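PDB 2FIW: GCN5-related N-acetyltransferase:Aminotransferase, class-II from Rhodopseudomonas palustris, which binds acetyl coenzyme A and, as a member of the GCN5-related N-acetyltransferase family, probably transfers the acetyl group to an amine of an unidentified substrate. Local coordinates for residues A56-G61 and I85-V90. Sequence-based numbering, arbitrary orientation.
Sequences AARLSG and IDMLYV. With ACO (acetyl coenzyme *a), chain C.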
ATOM      1  N   ALA A  56     -10.689  -3.505   9.088  1.00 35.92           N
ATOM      2  CA  ALA A  56     -11.678  -2.623   8.488  1.00 35.12           C
ATOM      3  C   ALA A  56     -11.683  -1.216   9.116  1.00 34.48           C
ATOM      4  O   ALA A  56     -11.779  -0.237   8.408  1.00 34.28           O
ATOM      5  CB  ALA A  56     -13.066  -3.271   8.551  1.00 35.66           C
ATOM      6  N   ALA A  57     -11.539  -1.113  10.433  1.00 34.06           N
ATOM      7  CA  ALA A  57     -11.471   0.199  11.102  1.00 33.85           C
ATOM      8  C   ALA A  57     -10.281   1.056  10.661  1.00 33.90           C
ATOM      9  O   ALA A  57     -10.395   2.288  10.548  1.00 34.25           O
ATOM     10  CB  ALA A  57     -11.497   0.052  12.630  1.00 33.24           C
ATOM     11  N   ARG A  58      -9.138   0.420  10.428  1.00 33.96           N
ATOM     12  CA  ARG A  58      -7.941   1.138   9.992  1.00 34.34           C
ATOM     13  C   ARG A  58      -8.191   1.756   8.608  1.00 34.29           C
ATOM     14  O   ARG A  58      -7.825   2.883   8.354  1.00 34.78           O
ATOM     15  CB  ARG A  58      -6.731   0.187   9.980  1.00 34.68           C
ATOM     16  CG  ARG A  58      -5.407   0.786   9.546  1.00 35.57           C
ATOM     17  CD  ARG A  58      -4.400  -0.338   9.405  1.00 40.90           C
ATOM     18  NE  ARG A  58      -3.068   0.113   8.978  1.00 45.58           N
ATOM     19  CZ  ARG A  58      -2.005  -0.688   8.858  1.00 47.88           C
ATOM     20  NH1 ARG A  58      -2.105  -1.988   9.128  1.00 48.53           N
ATOM     21  NH2 ARG A  58      -0.837  -0.196   8.461  1.00 48.62           N
ATOM     22  N   LEU A  59      -8.834   0.995   7.737  1.00 34.57           N
ATOM     23  CA  LEU A  59      -9.207   1.406   6.404  1.00 34.41           C
ATOM     24  C   LEU A  59     -10.262   2.508   6.388  1.00 34.57           C
ATOM     25  O   LEU A  59     -10.085   3.531   5.725  1.00 35.11           O
ATOM     26  CB  LEU A  59      -9.732   0.176   5.650  1.00 34.47           C
ATOM     27  CG  LEU A  59      -8.741  -0.511   4.693  1.00 35.23           C
ATOM     28  CD1 LEU A  59      -7.400  -0.488   5.273  1.00 35.53           C
ATOM     29  CD2 LEU A  59      -9.128  -1.928   4.405  1.00 34.15           C
ATOM     30  N   SER A  60     -11.356   2.297   7.114  1.00 34.27           N
ATOM     31  CA  SER A  60     -12.509   3.193   7.082  1.00 34.48           C
ATOM     32  C   SER A  60     -12.236   4.525   7.774  1.00 33.71           C
ATOM     33  O   SER A  60     -12.887   5.523   7.485  1.00 33.48           O
ATOM     34  CB  SER A  60     -13.749   2.507   7.684  1.00 34.40           C
ATOM     35  OG  SER A  60     -13.650   2.432   9.101  1.00 35.88           O
ATOM     36  N   GLY A  61     -11.255   4.531   8.669  1.00 33.87           N
ATOM     37  CA  GLY A  61     -10.903   5.727   9.427  1.00 33.54           C
ATOM     38  C   GLY A  61      -9.738   6.477   8.808  1.00 33.72           C
ATOM     39  O   GLY A  61      -9.288   7.497   9.346  1.00 33.50           O
ATOM     40  N   ILE A  85       1.602   7.631   3.916  1.00 40.07           N
ATOM     41  CA  ILE A  85       1.163   6.516   3.092  1.00 39.52           C
ATOM     42  C   ILE A  85       1.187   5.286   3.972  1.00 39.20           C
ATOM     43  O   ILE A  85       2.241   4.705   4.211  1.00 39.52           O
ATOM     44  CB  ILE A  85       2.041   6.314   1.842  1.00 39.91           C
ATOM     45  CG1 ILE A  85       1.947   7.547   0.930  1.00 39.80           C
ATOM     46  CG2 ILE A  85       1.657   5.013   1.110  1.00 38.36           C
ATOM     47  CD1 ILE A  85       2.507   7.326  -0.440  1.00 42.48           C
ATOM     48  N   ASP A  86       0.011   4.905   4.458  1.00 38.47           N
ATOM     49  CA  ASP A  86      -0.122   3.827   5.422  1.00 37.92           C
ATOM     50  C   ASP A  86      -0.124   2.442   4.772  1.00 37.79           C
ATOM     51  O   ASP A  86       0.401   1.491   5.341  1.00 37.70           O
ATOM     52  CB  ASP A  86      -1.391   4.024   6.251  1.00 37.52           C
ATOM     53  CG  ASP A  86      -1.439   3.120   7.473  1.00 37.33           C
ATOM     54  OD1 ASP A  86      -0.461   3.109   8.249  1.00 37.22           O
ATOM     55  OD2 ASP A  86      -2.455   2.424   7.664  1.00 36.88           O
HETATM   56  N   MSE A  87      -0.713   2.339   3.584  1.00 37.69           N
HETATM   57  CA  MSE A  87      -0.921   1.066   2.907  1.00 38.89           C
HETATM   58  C   MSE A  87      -0.917   1.221   1.399  1.00 36.84           C
HETATM   59  O   MSE A  87      -1.434   2.212   0.866  1.00 36.61           O
HETATM   60  CB  MSE A  87      -2.240   0.437   3.354  1.00 38.43           C
HETATM   61  CG  MSE A  87      -2.290   0.158   4.842  1.00 40.94           C
HETATM   62 SE   MSE A  87      -3.840  -0.818   5.375  0.70 47.02          SE
HETATM   63  CE  MSE A  87      -5.080   0.496   5.112  1.00 45.79           C
ATOM     64  N   LEU A  88      -0.315   0.236   0.732  1.00 35.39           N
ATOM     65  CA  LEU A  88      -0.267   0.119  -0.722  1.00 34.52           C
ATOM     66  C   LEU A  88      -0.169  -1.360  -1.041  1.00 34.04           C
ATOM     67  O   LEU A  88       0.851  -1.978  -0.753  1.00 34.12           O
ATOM     68  CB  LEU A  88       0.967   0.818  -1.291  1.00 34.10           C
ATOM     69  CG  LEU A  88       0.930   1.360  -2.731  1.00 34.92           C
ATOM     70  CD1 LEU A  88       2.303   1.292  -3.395  1.00 33.68           C
ATOM     71  CD2 LEU A  88      -0.146   0.798  -3.664  1.00 31.04           C
ATOM     72  N   TYR A  89      -1.223  -1.933  -1.610  1.00 33.51           N
ATOM     73  CA  TYR A  89      -1.272  -3.371  -1.902  1.00 33.05           C
ATOM     74  C   TYR A  89      -1.998  -3.611  -3.220  1.00 33.02           C
ATOM     75  O   TYR A  89      -3.188  -3.326  -3.353  1.00 33.38           O
ATOM     76  CB  TYR A  89      -1.925  -4.166  -0.746  1.00 32.59           C
ATOM     77  CG  TYR A  89      -1.157  -4.030   0.537  1.00 32.25           C
ATOM     78  CD1 TYR A  89      -0.107  -4.905   0.837  1.00 31.65           C
ATOM     79  CD2 TYR A  89      -1.440  -2.996   1.438  1.00 31.36           C
ATOM     80  CE1 TYR A  89       0.644  -4.763   2.014  1.00 32.86           C
ATOM     81  CE2 TYR A  89      -0.700  -2.835   2.620  1.00 30.45           C
ATOM     82  CZ  TYR A  89       0.339  -3.727   2.905  1.00 33.74           C
ATOM     83  OH  TYR A  89       1.090  -3.584   4.063  1.00 33.96           O
ATOM     84  N   VAL A  90      -1.261  -4.103  -4.200  1.00 33.24           N
ATOM     85  CA  VAL A  90      -1.817  -4.504  -5.488  1.00 33.72           C
ATOM     86  C   VAL A  90      -1.896  -6.020  -5.516  1.00 34.11           C
ATOM     87  O   VAL A  90      -0.973  -6.687  -5.062  1.00 34.51           O
ATOM     88  CB  VAL A  90      -0.932  -3.987  -6.657  1.00 33.58           C
ATOM     89  CG1 VAL A  90      -1.503  -4.429  -8.050  1.00 33.09           C
ATOM     90  CG2 VAL A  90      -0.791  -2.456  -6.562  1.00 33.04           C
TER
HETATM   91  N1A ACO C 200       6.154  -2.822 -18.687  1.00 75.65           N
HETATM   92  C2A ACO C 200       7.215  -2.847 -17.856  1.00 75.21           C
HETATM   93  N3A ACO C 200       7.150  -2.319 -16.619  1.00 75.42           N
HETATM   94  C4A ACO C 200       6.007  -1.737 -16.138  1.00 75.58           C
HETATM   95  C5A ACO C 200       4.873  -1.675 -16.931  1.00 75.66           C
HETATM   96  C6A ACO C 200       4.973  -2.265 -18.301  1.00 75.66           C
HETATM   97  N6A ACO C 200       3.915  -2.247 -19.148  1.00 75.39           N
HETATM   98  N7A ACO C 200       3.907  -1.055 -16.217  1.00 74.97           N
HETATM   99  C8A ACO C 200       4.430  -0.745 -15.006  1.00 75.13           C
HETATM  100  N9A ACO C 200       5.707  -1.154 -14.970  1.00 74.85           N
HETATM  101  C1B ACO C 200       6.688  -1.047 -13.857  1.00 73.98           C
HETATM  102  C2B ACO C 200       6.956   0.361 -13.361  1.00 72.43           C
HETATM  103  O2B ACO C 200       7.925   1.018 -14.180  1.00 72.08           O
HETATM  104  C3B ACO C 200       7.484   0.095 -11.961  1.00 71.99           C
HETATM  105  O3B ACO C 200       8.912   0.035 -11.943  1.00 74.48           O
HETATM  106  P3B ACO C 200       9.775   0.355 -10.609  1.00 78.25           P
HETATM  107  O7A ACO C 200       9.648  -0.852  -9.686  1.00 77.57           O
HETATM  108  O8A ACO C 200       9.131   1.593 -10.029  1.00 78.43           O
HETATM  109  O9A ACO C 200      11.165   0.568 -11.167  1.00 77.56           O
HETATM  110  C4B ACO C 200       6.897  -1.261 -11.550  1.00 68.95           C
HETATM  111  O4B ACO C 200       6.291  -1.821 -12.716  1.00 71.09           O
HETATM  112  C5B ACO C 200       5.836  -1.142 -10.455  1.00 63.02           C
HETATM  113  O5B ACO C 200       4.930  -0.092 -10.827  1.00 54.79           O
HETATM  114  P1A ACO C 200       3.331  -0.248 -10.766  1.00 48.53           P
HETATM  115  O1A ACO C 200       2.874  -1.226 -11.829  1.00 49.51           O
HETATM  116  O2A ACO C 200       2.810   1.172 -10.746  1.00 48.16           O
HETATM  117  O3A ACO C 200       3.151  -0.882  -9.291  1.00 45.60           O
HETATM  118  P2A ACO C 200       2.361  -2.231  -8.988  1.00 41.65           P
HETATM  119  O4A ACO C 200       3.184  -3.376  -9.512  1.00 44.71           O
HETATM  120  O5A ACO C 200       0.948  -2.046  -9.462  1.00 42.12           O
HETATM  121  O6A ACO C 200       2.342  -2.289  -7.369  1.00 43.66           O
HETATM  122  CBP ACO C 200       3.417  -2.600  -5.146  1.00 45.02           C
HETATM  123  CCP ACO C 200       3.439  -1.915  -6.523  1.00 43.57           C
HETATM  124  CDP ACO C 200       4.714  -2.239  -4.430  1.00 43.26           C
HETATM  125  CEP ACO C 200       2.219  -2.114  -4.345  1.00 45.09           C
HETATM  126  CAP ACO C 200       3.280  -4.136  -5.284  1.00 44.88           C
HETATM  127  OAP ACO C 200       4.464  -4.727  -5.848  1.00 45.36           O
HETATM  128  C9P ACO C 200       2.838  -4.922  -4.054  1.00 44.20           C
HETATM  129  O9P ACO C 200       1.546  -5.108  -3.808  1.00 43.50           O
HETATM  130  N8P ACO C 200       3.710  -5.426  -3.281  1.00 43.74           N
HETATM  131  C7P ACO C 200       3.538  -6.257  -2.080  1.00 45.27           C
HETATM  132  C6P ACO C 200       2.959  -5.510  -0.877  1.00 44.80           C
HETATM  133  C5P ACO C 200       3.888  -4.395  -0.505  1.00 46.14           C
HETATM  134  O5P ACO C 200       5.100  -4.568  -0.468  1.00 47.39           O
HETATM  135  N4P ACO C 200       3.317  -3.231  -0.239  1.00 46.34           N
HETATM  136  C3P ACO C 200       4.016  -2.011   0.113  1.00 48.95           C
HETATM  137  C2P ACO C 200       4.253  -2.041   1.614  1.00 51.29           C
HETATM  138  S1P ACO C 200       4.608  -0.372   2.017  1.00 52.22           S
HETATM  139  C   ACO C 200       3.215   0.195   2.736  1.00 52.42           C
HETATM  140  O   ACO C 200       2.138  -0.346   2.515  1.00 51.94           O
HETATM  141  CH3 ACO C 200       3.306   1.231   3.555  1.00 52.75           C
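R58, on helix 52-60, reaches across to D86 and M87 of strand 84-90 with a fully stretched side chain. From CB the chain runs out with CG anti to the backbone N (chi1 180°), and the next two torsions keep it straight, so that it spans the gap between two backbones whose CA atoms at R58 and D86 are 9.4 Å apart. CG and CD pass within van der Waals range of D86 OD2, and CD also skirts the selenium of M87, a selenomethionine. NE then donates a hydrogen bond to OD2 of D86 at 2.7 Å, close to the guanidinium plane and on the syn side of the carboxylate. Farther out, NH2 makes two weak bonds to the same carboxylate, the straighter one to OD1 at 3.3 Å. The two flat groups are twisted 57° apart, so the salt bridge is not coplanar. Over one guanidinium face, off toward its rim, lies M87 SE, 3.8 Å from NE. L59 lies beside the M87 side chain and crosses it at about a right angle, though the detail at the methyl end is doubtful in the model. A leucine in place of R58 would probably leave the D86 carboxylate without the guanidinium that pairs with it. D86 and M87 form a classic beta bulge opposite S78 of strand 72-80, and the same strand lines the cofactor site, where L88 O accepts a bond from N4P of acetyl coenzyme A at 2.8 Å and V90 N donates to O9P. The ion pair thus ties the helix, by charge and selenium contact, to the bulged strand, characteristic of the GNAT fold, whose backbone holds the pantetheine arm of the cofactor.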